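Side-chain contacts in beta-lactamase (Francisella tularensis subsp. tularensis, PDB 3P09), which probably hydrolyses beta-lactam antibiotics to substituted beta-amino acids, as a class A beta-lactamase that would confer antibiotic resistance: residues K111-I115 / S116-Y120; F60-C63 / S64-K67; G100-P103 / I104-N108; Q141-N144 / K145-K149. One frame throughout, in Å; residues are numbered along the deposited sequence.

Contact 1 (K111-I115 / S116-Y120); sequences KTLTI and SQLNY
Thr114 and Gln117 grip each other twice where strand 112-114 runs into helix 115-123. The hydroxyl of Thr114, at the N-cap, accepts the backbone N-H of Gln117 (OG1 to N 3.0 Å, 159° at the hydrogen). In return Gln117 OE1 takes the backbone N-H of Thr114 at 2.8 Å; Thr114 N approaches in the plane of the Gln117 side-chain carbonyl, on a lone pair of OE1. This reciprocal pair is a capping box. Thr114 can serve as cap because its chi1 of 66° sets OG1 between its own N and carbonyl carbon, facing the first turn; the extended Gln117 chain crosses over it at about a right angle, with CG 3.2 Å from Thr114 OG1. The same amide oxygen also rests against Leu113, 3.4 Å from CD2, so an apolar branch flanks the bond. Behind the cap the first helical bonds follow, Leu118 N to Thr114 O at 3.0 Å and Asn119 N to Ile115 O at 2.8 Å. Leu113 CD1 and Leu118 CD2 meet at 4.1 Å. Ser116 OG and Asn119 ND2 both bond to Tyr205 OH, which ties the first turn to helix 196-208. Leu118 leans on Ala129, Ile132 and Leu133 of helix 127-137, while Ile115 packs on Ile74 of helix 66-80 and on Ile89 of strand 88-90, the antiparallel partner of strand 112-114.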
loop_
_atom_site.group_PDB
_atom_site.type_symbol
_atom_site.label_atom_id
_atom_site.label_comp_id
_atom_site.label_asym_id
_atom_site.label_seq_id
_atom_site.Cartn_x
_atom_site.Cartn_y
_atom_site.Cartn_z
ATOM N N LYS A 111 -22.758 2.578 15.939
ATOM C CA LYS A 111 -21.973 1.931 16.987
ATOM C C LYS A 111 -20.577 2.565 17.027
ATOM O O LYS A 111 -20.336 3.602 16.394
ATOM C CB LYS A 111 -21.825 0.433 16.727
ATOM C CG LYS A 111 -23.122 -0.354 16.535
ATOM C CD LYS A 111 -22.796 -1.798 16.131
ATOM C CE LYS A 111 -24.006 -2.709 16.211
ATOM N NZ LYS A 111 -23.625 -4.151 16.086
ATOM N N THR A 112 -19.656 1.937 17.753
ATOM C CA THR A 112 -18.289 2.444 17.805
ATOM C C THR A 112 -17.314 1.354 17.414
ATOM O O THR A 112 -17.605 0.177 17.560
ATOM C CB THR A 112 -17.885 2.909 19.216
ATOM O OG1 THR A 112 -17.892 1.779 20.099
ATOM C CG2 THR A 112 -18.835 3.987 19.739
ATOM N N LEU A 113 -16.150 1.769 16.933
ATOM C CA LEU A 113 -15.044 0.870 16.616
ATOM C C LEU A 113 -13.783 1.446 17.275
ATOM O O LEU A 113 -13.635 2.671 17.359
ATOM C CB LEU A 113 -14.842 0.795 15.096
ATOM C CG LEU A 113 -15.870 -0.011 14.290
ATOM C CD1 LEU A 113 -15.527 0.035 12.786
ATOM C CD2 LEU A 113 -15.889 -1.444 14.779
ATOM N N THR A 114 -12.880 0.588 17.748
ATOM C CA THR A 114 -11.613 1.090 18.286
ATOM C C THR A 114 -10.727 1.579 17.139
ATOM O O THR A 114 -10.934 1.210 15.987
ATOM C CB THR A 114 -10.835 0.019 19.047
ATOM O OG1 THR A 114 -10.430 -0.998 18.129
ATOM C CG2 THR A 114 -11.690 -0.597 20.155
ATOM N N ILE A 115 -9.738 2.409 17.458
ATOM C CA ILE A 115 -8.743 2.811 16.464
ATOM C C ILE A 115 -8.105 1.575 15.813
ATOM O O ILE A 115 -7.915 1.527 14.590
ATOM C CB ILE A 115 -7.661 3.701 17.113
ATOM C CG1 ILE A 115 -8.237 5.081 17.467
ATOM C CG2 ILE A 115 -6.425 3.819 16.211
ATOM C CD1 ILE A 115 -8.503 5.983 16.264
ATOM N N SER A 116 -7.789 0.560 16.615
ATOM C CA SER A 116 -7.166 -0.637 16.043
ATOM C C SER A 116 -8.089 -1.333 15.054
ATOM O O SER A 116 -7.637 -1.827 14.021
ATOM C CB SER A 116 -6.713 -1.636 17.115
ATOM O OG SER A 116 -5.948 -2.685 16.516
ATOM N N GLN A 117 -9.381 -1.387 15.368
ATOM C CA GLN A 117 -10.340 -1.981 14.438
ATOM C C GLN A 117 -10.418 -1.188 13.138
ATOM O O GLN A 117 -10.649 -1.757 12.061
ATOM C CB GLN A 117 -11.736 -2.061 15.072
ATOM C CG GLN A 117 -11.835 -3.142 16.142
ATOM C CD GLN A 117 -13.167 -3.144 16.843
ATOM O OE1 GLN A 117 -13.672 -2.093 17.241
ATOM N NE2 GLN A 117 -13.757 -4.330 16.992
ATOM N N LEU A 118 -10.260 0.126 13.239
ATOM C CA LEU A 118 -10.291 0.984 12.056
ATOM C C LEU A 118 -9.024 0.791 11.236
ATOM O O LEU A 118 -9.062 0.856 10.017
ATOM C CB LEU A 118 -10.461 2.457 12.450
ATOM C CG LEU A 118 -11.865 2.789 12.955
ATOM C CD1 LEU A 118 -11.886 4.015 13.884
ATOM C CD2 LEU A 118 -12.795 2.988 11.769
ATOM N N ASN A 119 -7.901 0.567 11.914
ATOM C CA ASN A 119 -6.663 0.251 11.213
ATOM C C ASN A 119 -6.835 -0.989 10.358
ATOM O O ASN A 119 -6.444 -1.010 9.201
ATOM C CB ASN A 119 -5.516 0.001 12.193
ATOM C CG ASN A 119 -4.955 1.269 12.782
ATOM O OD1 ASN A 119 -5.157 2.367 12.251
ATOM N ND2 ASN A 119 -4.204 1.126 13.865
ATOM N N TYR A 120 -7.395 -2.040 10.962
ATOM C CA TYR A 120 -7.637 -3.292 10.261
ATOM C C TYR A 120 -8.493 -3.038 9.036
ATOM O O TYR A 120 -8.184 -3.499 7.938
ATOM C CB TYR A 120 -8.307 -4.290 11.224
ATOM C CG TYR A 120 -8.928 -5.496 10.568
ATOM C CD1 TYR A 120 -10.271 -5.501 10.198
ATOM C CD2 TYR A 120 -8.182 -6.643 10.333
ATOM C CE1 TYR A 120 -10.852 -6.625 9.604
ATOM C CE2 TYR A 120 -8.758 -7.767 9.736
ATOM C CZ TYR A 120 -10.088 -7.751 9.380
ATOM O OH TYR A 120 -10.654 -8.875 8.787
#

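Contact 2 (F60-C63 / S64-K67); sequences FPIC and SVFK
Ile62 O accepts the backbone N-H of Val65 at 3.2 Å, with the donor standing above the carbonyl plane, and Cys63 O takes a weak bond from Phe66 N at 3.4 Å. Between strand 60-61 and these bonds the chain turns sharply at Cys63, where phi is positive (55°), and enters a 3-10 turn that runs into helix 66-80. Cys63 O also lies in the plane of the Phe66 ring, at its edge, 3.3 Å from CD1. Ile62 reaches forward along the turn: CG1, anti to its own N (chi1 -168°), comes 3.8 Å from Val65 CB, and CD1 lies 3.8 Å from Phe66 CB. The ring of Phe66 carries Lys67 CG over one face, offset toward the rim. Lys67 NZ donates to Ser64 OG at 3.1 Å and also to Ser125 O, so two oxygens hold NZ in place. Cys63 is anchored by its disulfide to Cys233, and Asn240 ND2 bonds to Pro61 O. Ser64 OG makes a weak hydrogen bond to a sulfate ion, which probably comes from the crystallisation liquor. A serine and a lysine three residues apart at a helix start fit the SxxK motif of class A beta-lactamases, whose serine is the nucleophile; Ser64 and Lys67 probably fill these places.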
loop_
_atom_site.group_PDB
_atom_site.type_symbol
_atom_site.label_atom_id
_atom_site.label_comp_id
_atom_site.label_asym_id
_atom_site.label_seq_id
_atom_site.Cartn_x
_atom_site.Cartn_y
_atom_site.Cartn_z
ATOM N N PHE A 60 3.960 7.167 -9.849
ATOM C CA PHE A 60 2.732 6.451 -10.143
ATOM C C PHE A 60 1.634 6.912 -9.174
ATOM O O PHE A 60 1.900 7.184 -8.011
ATOM C CB PHE A 60 2.929 4.947 -9.874
ATOM C CG PHE A 60 3.890 4.259 -10.820
ATOM C CD1 PHE A 60 5.264 4.356 -10.632
ATOM C CD2 PHE A 60 3.409 3.494 -11.876
ATOM C CE1 PHE A 60 6.148 3.716 -11.485
ATOM C CE2 PHE A 60 4.283 2.848 -12.747
ATOM C CZ PHE A 60 5.656 2.959 -12.556
ATOM N N PRO A 61 0.381 6.944 -9.638
ATOM C CA PRO A 61 -0.728 7.158 -8.689
ATOM C C PRO A 61 -0.596 6.204 -7.491
ATOM O O PRO A 61 -0.391 5.007 -7.692
ATOM C CB PRO A 61 -1.967 6.778 -9.511
ATOM C CG PRO A 61 -1.557 7.080 -10.945
ATOM C CD PRO A 61 -0.079 6.710 -11.017
ATOM N N ILE A 62 -0.703 6.717 -6.270
ATOM C CA ILE A 62 -0.576 5.858 -5.095
ATOM C C ILE A 62 -1.900 5.140 -4.799
ATOM O O ILE A 62 -1.908 4.004 -4.343
ATOM C CB ILE A 62 -0.062 6.644 -3.854
ATOM C CG1 ILE A 62 0.340 5.669 -2.730
ATOM C CG2 ILE A 62 -1.090 7.671 -3.371
ATOM C CD1 ILE A 62 0.961 6.367 -1.500
ATOM N N CYS A 63 -3.020 5.794 -5.085
ATOM C CA CYS A 63 -4.324 5.178 -4.852
ATOM C C CYS A 63 -4.423 4.729 -3.385
ATOM O O CYS A 63 -3.851 5.358 -2.495
ATOM C CB CYS A 63 -4.531 3.987 -5.806
ATOM S SG CYS A 63 -4.087 4.326 -7.550
ATOM N N SER A 64 -5.117 3.621 -3.144
ATOM C CA SER A 64 -5.358 3.138 -1.789
ATOM C C SER A 64 -4.110 2.667 -1.053
ATOM O O SER A 64 -4.168 2.391 0.136
ATOM C CB SER A 64 -6.388 2.008 -1.800
ATOM O OG SER A 64 -7.693 2.541 -1.905
ATOM N N VAL A 65 -2.979 2.572 -1.738
ATOM C CA VAL A 65 -1.759 2.163 -1.041
ATOM C C VAL A 65 -1.414 3.121 0.122
ATOM O O VAL A 65 -0.809 2.722 1.117
ATOM C CB VAL A 65 -0.575 2.022 -2.016
ATOM C CG1 VAL A 65 0.723 1.726 -1.260
ATOM C CG2 VAL A 65 -0.861 0.906 -3.022
ATOM N N PHE A 66 -1.806 4.384 -0.001
ATOM C CA PHE A 66 -1.518 5.350 1.058
ATOM C C PHE A 66 -2.043 4.837 2.404
ATOM O O PHE A 66 -1.566 5.242 3.459
ATOM C CB PHE A 66 -2.111 6.734 0.727
ATOM C CG PHE A 66 -3.518 6.946 1.232
ATOM C CD1 PHE A 66 -4.612 6.514 0.494
ATOM C CD2 PHE A 66 -3.745 7.602 2.439
ATOM C CE1 PHE A 66 -5.904 6.716 0.959
ATOM C CE2 PHE A 66 -5.027 7.798 2.912
ATOM C CZ PHE A 66 -6.111 7.352 2.173
ATOM N N LYS A 67 -3.025 3.938 2.376
ATOM C CA LYS A 67 -3.627 3.503 3.640
ATOM C C LYS A 67 -2.636 2.805 4.591
ATOM O O LYS A 67 -2.837 2.825 5.802
ATOM C CB LYS A 67 -4.888 2.653 3.392
ATOM C CG LYS A 67 -6.029 3.488 2.793
ATOM C CD LYS A 67 -7.116 2.625 2.148
ATOM C CE LYS A 67 -8.180 3.529 1.505
ATOM N NZ LYS A 67 -9.196 2.723 0.762
#

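Contact 3 (G100-P103 / I104-N108); sequences GYAP and ITAKN
Ala102 and Ala106 are joined by a backbone hydrogen bond and by their methyl groups. Ala106 N donates to Ala102 O at 3.0 Å, and the two CB atoms meet at 3.9 Å, closing a turn of alpha-type spacing that leads into the short 3-10 segment 105-107. That segment has its own three-residue bonds, Lys107 N to Ile104 O and Asn108 N to Thr105 O. Two donors grip Ile104 O: Lys107 N and the side-chain amide of Asn108 reach it from opposite faces of its carbonyl plane. The Asn108 ND2 bond, 2.9 Å long and in the plane of the Asn108 amide, helps set that amide's rotation and folds the side chain back over the turn. Thr105 OG1 lies 3.4 Å from Ala102 CB, but its hydrogen bond goes to Asp126 OD1, while Ile104 N bonds to Asp126 OD2. One carboxylate thus holds two successive residues.

The remaining contacts are van der Waals packing. Pro103 and Ile104 pack as neighbours, CG to CD1 at 3.7 Å; a chi2 of 75° on Ile104 bends CD1 back toward the proline ring. Pro103 CD also sits over one face of Tyr101, 3.7 Å above the ring plane and offset toward its rim. The aliphatic chain of Lys107 runs past Pro103 O, with CG 3.5 Å away.

Ala102 and Thr105 touch Pro128 of helix 127-137; Ile104 touches Ala121 and Thr105 touches Leu118, both of helix 115-123. The stretch is a loop winding into segment 105-107, between helix 93-96 and strand 112-114, pinned by Asp126 to the largely helical part of the class A beta-lactamase fold.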
loop_
_atom_site.group_PDB
_atom_site.type_symbol
_atom_site.label_atom_id
_atom_site.label_comp_id
_atom_site.label_asym_id
_atom_site.label_seq_id
_atom_site.Cartn_x
_atom_site.Cartn_y
_atom_site.Cartn_z
ATOM N N GLY A 100 -18.449 3.818 -1.606
ATOM C CA GLY A 100 -19.070 2.534 -1.878
ATOM C C GLY A 100 -18.385 1.329 -1.253
ATOM O O GLY A 100 -19.032 0.333 -0.965
ATOM N N TYR A 101 -17.076 1.399 -1.044
ATOM C CA TYR A 101 -16.375 0.247 -0.481
ATOM C C TYR A 101 -16.112 0.426 1.028
ATOM O O TYR A 101 -15.136 1.062 1.427
ATOM C CB TYR A 101 -15.076 -0.017 -1.234
ATOM C CG TYR A 101 -14.517 -1.388 -0.939
ATOM C CD1 TYR A 101 -13.415 -1.553 -0.113
ATOM C CD2 TYR A 101 -15.117 -2.521 -1.470
ATOM C CE1 TYR A 101 -12.915 -2.821 0.162
ATOM C CE2 TYR A 101 -14.630 -3.783 -1.203
ATOM C CZ TYR A 101 -13.532 -3.931 -0.392
ATOM O OH TYR A 101 -13.062 -5.201 -0.138
ATOM N N ALA A 102 -16.996 -0.143 1.848
ATOM C CA ALA A 102 -16.971 0.044 3.299
ATOM C C ALA A 102 -17.327 -1.263 3.992
ATOM O O ALA A 102 -18.314 -1.342 4.736
ATOM C CB ALA A 102 -17.970 1.130 3.698
ATOM N N PRO A 103 -16.521 -2.297 3.760
ATOM C CA PRO A 103 -16.903 -3.632 4.221
ATOM C C PRO A 103 -17.067 -3.730 5.739
ATOM O O PRO A 103 -17.966 -4.423 6.178
ATOM C CB PRO A 103 -15.764 -4.526 3.708
ATOM C CG PRO A 103 -14.613 -3.598 3.497
ATOM C CD PRO A 103 -15.224 -2.289 3.064
ATOM N N ILE A 104 -16.241 -3.042 6.519
ATOM C CA ILE A 104 -16.385 -3.075 7.970
ATOM C C ILE A 104 -17.228 -1.897 8.493
ATOM O O ILE A 104 -18.179 -2.091 9.237
ATOM C CB ILE A 104 -15.008 -3.074 8.683
ATOM C CG1 ILE A 104 -14.236 -4.358 8.385
ATOM C CG2 ILE A 104 -15.178 -2.941 10.192
ATOM C CD1 ILE A 104 -13.642 -4.429 7.012
ATOM N N THR A 105 -16.888 -0.678 8.091
ATOM C CA THR A 105 -17.550 0.479 8.665
ATOM C C THR A 105 -19.059 0.479 8.391
ATOM O O THR A 105 -19.842 0.894 9.241
ATOM C CB THR A 105 -16.893 1.792 8.229
ATOM O OG1 THR A 105 -16.827 1.857 6.797
ATOM C CG2 THR A 105 -15.470 1.866 8.806
ATOM N N ALA A 106 -19.462 -0.006 7.224
ATOM C CA ALA A 106 -20.873 -0.014 6.874
ATOM C C ALA A 106 -21.683 -0.926 7.794
ATOM O O ALA A 106 -22.905 -0.792 7.892
ATOM C CB ALA A 106 -21.062 -0.426 5.408
ATOM N N LYS A 107 -21.018 -1.872 8.451
ATOM C CA LYS A 107 -21.731 -2.770 9.359
ATOM C C LYS A 107 -21.788 -2.209 10.785
ATOM O O LYS A 107 -22.293 -2.863 11.696
ATOM C CB LYS A 107 -21.081 -4.161 9.374
ATOM C CG LYS A 107 -20.902 -4.793 7.992
ATOM C CD LYS A 107 -20.533 -6.275 8.129
ATOM C CE LYS A 107 -20.449 -6.956 6.774
ATOM N NZ LYS A 107 -20.279 -8.438 6.908
ATOM N N ASN A 108 -21.287 -0.996 10.980
ATOM C CA ASN A 108 -21.151 -0.465 12.336
ATOM C C ASN A 108 -21.670 0.957 12.537
ATOM O O ASN A 108 -21.283 1.635 13.495
ATOM C CB ASN A 108 -19.688 -0.543 12.771
ATOM C CG ASN A 108 -19.241 -1.962 13.021
ATOM O OD1 ASN A 108 -19.463 -2.510 14.102
ATOM N ND2 ASN A 108 -18.625 -2.579 12.013
#

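Contact 4 (Q141-N144 / K145-K149); sequences QNLN and KFIKK. With SO4 (sulfate ion), chain E.
Helix 140-149 supplies both segments, which are successive turns of one regular alpha-helix, bonded from each residue to the fourth beyond. Gln141 O, Asn142 O, Leu143 O and Asn144 O accept the N-H groups of Lys145, Phe146, Ile147 and Lys148; the Ile147 N to Leu143 O bond, 2.9 Å, lies in the carbonyl plane. On the polar side Asn142 and Lys145 lie next to each other and point the same way. The Lys145 chain bends at its third torsion (-75°), which brings NZ to 3.1 Å from Asn142 OD1. The other end of that amide, ND2, is held by Leu137 O from the end of the preceding helix. Asn144 likewise gives its ND2 to Ile157 O, and its OD1 lies beside Ile147 CD1, 4.0 Å away. Lys148 lays its methylenes along Asn144 O.

This is an amphipathic helix of the alpha/beta beta-lactamase fold. Its buried face is turned to helix 66-80: Ile147 touches Leu69, and Phe146 lies on Ala73 and Asp76. At the border of that face the exposed Lys149 forms a salt bridge through NZ with Asp76. Within the buried face Leu143 CG meets Ile147 CD1 at 4.1 Å, their side chains crossing at a slant.

At the N-terminal end a sulfate ion, probably from the crystallisation liquor, sits beside the first turn. Its O4 accepts the backbone N-H of Gln141 at 3.1 Å, with 166° at the hydrogen, and Gln141 NE2 adds a weak bond of 3.5 Å to the same oxygen. Lying at the helix start, the anion would be favoured by the helix dipole.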
loop_
_atom_site.group_PDB
_atom_site.type_symbol
_atom_site.label_atom_id
_atom_site.label_comp_id
_atom_site.label_asym_id
_atom_site.label_seq_id
_atom_site.Cartn_x
_atom_site.Cartn_y
_atom_site.Cartn_z
ATOM N N GLN A 141 -2.025 17.088 7.139
ATOM C CA GLN A 141 -0.741 17.693 7.426
ATOM C C GLN A 141 0.073 16.792 8.341
ATOM O O GLN A 141 1.269 16.599 8.130
ATOM C CB GLN A 141 -0.911 19.086 8.032
ATOM C CG GLN A 141 -1.503 20.092 7.065
ATOM C CD GLN A 141 -1.565 21.490 7.650
ATOM O OE1 GLN A 141 -0.793 22.368 7.263
ATOM N NE2 GLN A 141 -2.480 21.701 8.594
ATOM N N ASN A 142 -0.581 16.217 9.342
ATOM C CA ASN A 142 0.093 15.299 10.252
ATOM C C ASN A 142 0.573 14.028 9.565
ATOM O O ASN A 142 1.652 13.514 9.869
ATOM C CB ASN A 142 -0.800 14.953 11.446
ATOM C CG ASN A 142 -0.857 16.077 12.457
ATOM O OD1 ASN A 142 0.017 16.941 12.473
ATOM N ND2 ASN A 142 -1.881 16.075 13.303
ATOM N N LEU A 143 -0.245 13.513 8.656
ATOM C CA LEU A 143 0.142 12.349 7.874
ATOM C C LEU A 143 1.394 12.631 7.051
ATOM O O LEU A 143 2.335 11.838 7.057
ATOM C CB LEU A 143 -1.005 11.903 6.965
ATOM C CG LEU A 143 -0.726 10.732 6.024
ATOM C CD1 LEU A 143 -0.214 9.530 6.806
ATOM C CD2 LEU A 143 -1.996 10.383 5.240
ATOM N N ASN A 144 1.403 13.753 6.333
ATOM C CA ASN A 144 2.573 14.123 5.541
ATOM C C ASN A 144 3.823 14.363 6.394
ATOM O O ASN A 144 4.926 14.021 5.987
ATOM C CB ASN A 144 2.267 15.329 4.665
ATOM C CG ASN A 144 1.335 14.981 3.529
ATOM O OD1 ASN A 144 1.578 14.028 2.788
ATOM N ND2 ASN A 144 0.245 15.727 3.404
ATOM N N LYS A 145 3.648 14.942 7.580
ATOM C CA LYS A 145 4.762 15.022 8.529
ATOM C C LYS A 145 5.316 13.628 8.851
ATOM O O LYS A 145 6.523 13.410 8.869
ATOM C CB LYS A 145 4.336 15.739 9.820
ATOM C CG LYS A 145 4.146 17.243 9.640
ATOM C CD LYS A 145 4.062 17.990 10.979
ATOM C CE LYS A 145 2.715 17.794 11.666
ATOM N NZ LYS A 145 2.621 18.539 12.961
ATOM N N PHE A 146 4.429 12.676 9.109
ATOM C CA PHE A 146 4.895 11.327 9.408
ATOM C C PHE A 146 5.630 10.697 8.222
ATOM O O PHE A 146 6.686 10.086 8.381
ATOM C CB PHE A 146 3.747 10.427 9.868
ATOM C CG PHE A 146 4.178 9.016 10.136
ATOM C CD1 PHE A 146 4.891 8.707 11.290
ATOM C CD2 PHE A 146 3.879 8.005 9.248
ATOM C CE1 PHE A 146 5.304 7.415 11.543
ATOM C CE2 PHE A 146 4.284 6.706 9.501
ATOM C CZ PHE A 146 5.003 6.413 10.649
ATOM N N ILE A 147 5.072 10.855 7.029
ATOM C CA ILE A 147 5.717 10.351 5.825
ATOM C C ILE A 147 7.152 10.906 5.694
ATOM O O ILE A 147 8.100 10.167 5.390
ATOM C CB ILE A 147 4.854 10.675 4.591
ATOM C CG1 ILE A 147 3.544 9.889 4.674
ATOM C CG2 ILE A 147 5.569 10.329 3.301
ATOM C CD1 ILE A 147 2.569 10.223 3.573
ATOM N N LYS A 148 7.322 12.196 5.955
ATOM C CA LYS A 148 8.664 12.781 5.940
ATOM C C LYS A 148 9.568 12.167 7.020
ATOM O O LYS A 148 10.750 11.933 6.785
ATOM C CB LYS A 148 8.595 14.309 6.081
ATOM C CG LYS A 148 8.252 15.007 4.766
ATOM C CD LYS A 148 7.432 16.274 4.977
ATOM C CE LYS A 148 6.783 16.712 3.664
ATOM N NZ LYS A 148 5.630 17.639 3.852
ATOM N N LYS A 149 9.009 11.897 8.195
ATOM C CA LYS A 149 9.768 11.263 9.279
ATOM C C LYS A 149 10.307 9.891 8.865
ATOM O O LYS A 149 11.377 9.471 9.325
ATOM C CB LYS A 149 8.896 11.134 10.531
ATOM C CG LYS A 149 9.621 10.619 11.771
ATOM C CD LYS A 149 8.641 10.481 12.939
ATOM C CE LYS A 149 9.314 9.883 14.176
ATOM N NZ LYS A 149 8.382 9.799 15.345
HETATM S S SO4 E . -5.535 19.361 6.795
HETATM O O1 SO4 E . -6.553 18.311 6.723
HETATM O O2 SO4 E . -4.974 19.584 5.465
HETATM O O3 SO4 E . -6.147 20.598 7.271
HETATM O O4 SO4 E . -4.466 18.962 7.712
#

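How the contacts relate
Contact 2 lies deepest, its centre about 6 Å from that of the chain, whereas contacts 1, 3 and 4 sit 16 to 19 Å out and are partly buried. Contacts 1 and 3 touch: Leu113 CD1 meets Ile104 CG2 at 4.0 Å, and Leu118 CD2 meets Thr105 CG2 at 4.1 Å, so the capped strand-helix junction and the 3-10 turn share an apolar seam. Contacts 2 and 4 are joined through helix 66-80, which begins in the former and carries the packing of the latter. Their chemistry differs accordingly: a serine-lysine pair next to a disulfide-bonded cysteine in contact 2, a hydroxyl-amide capping box in contact 1, an asparagine amide and the outside carboxylate of Asp126 in contact 3, and surface lysines in contact 4.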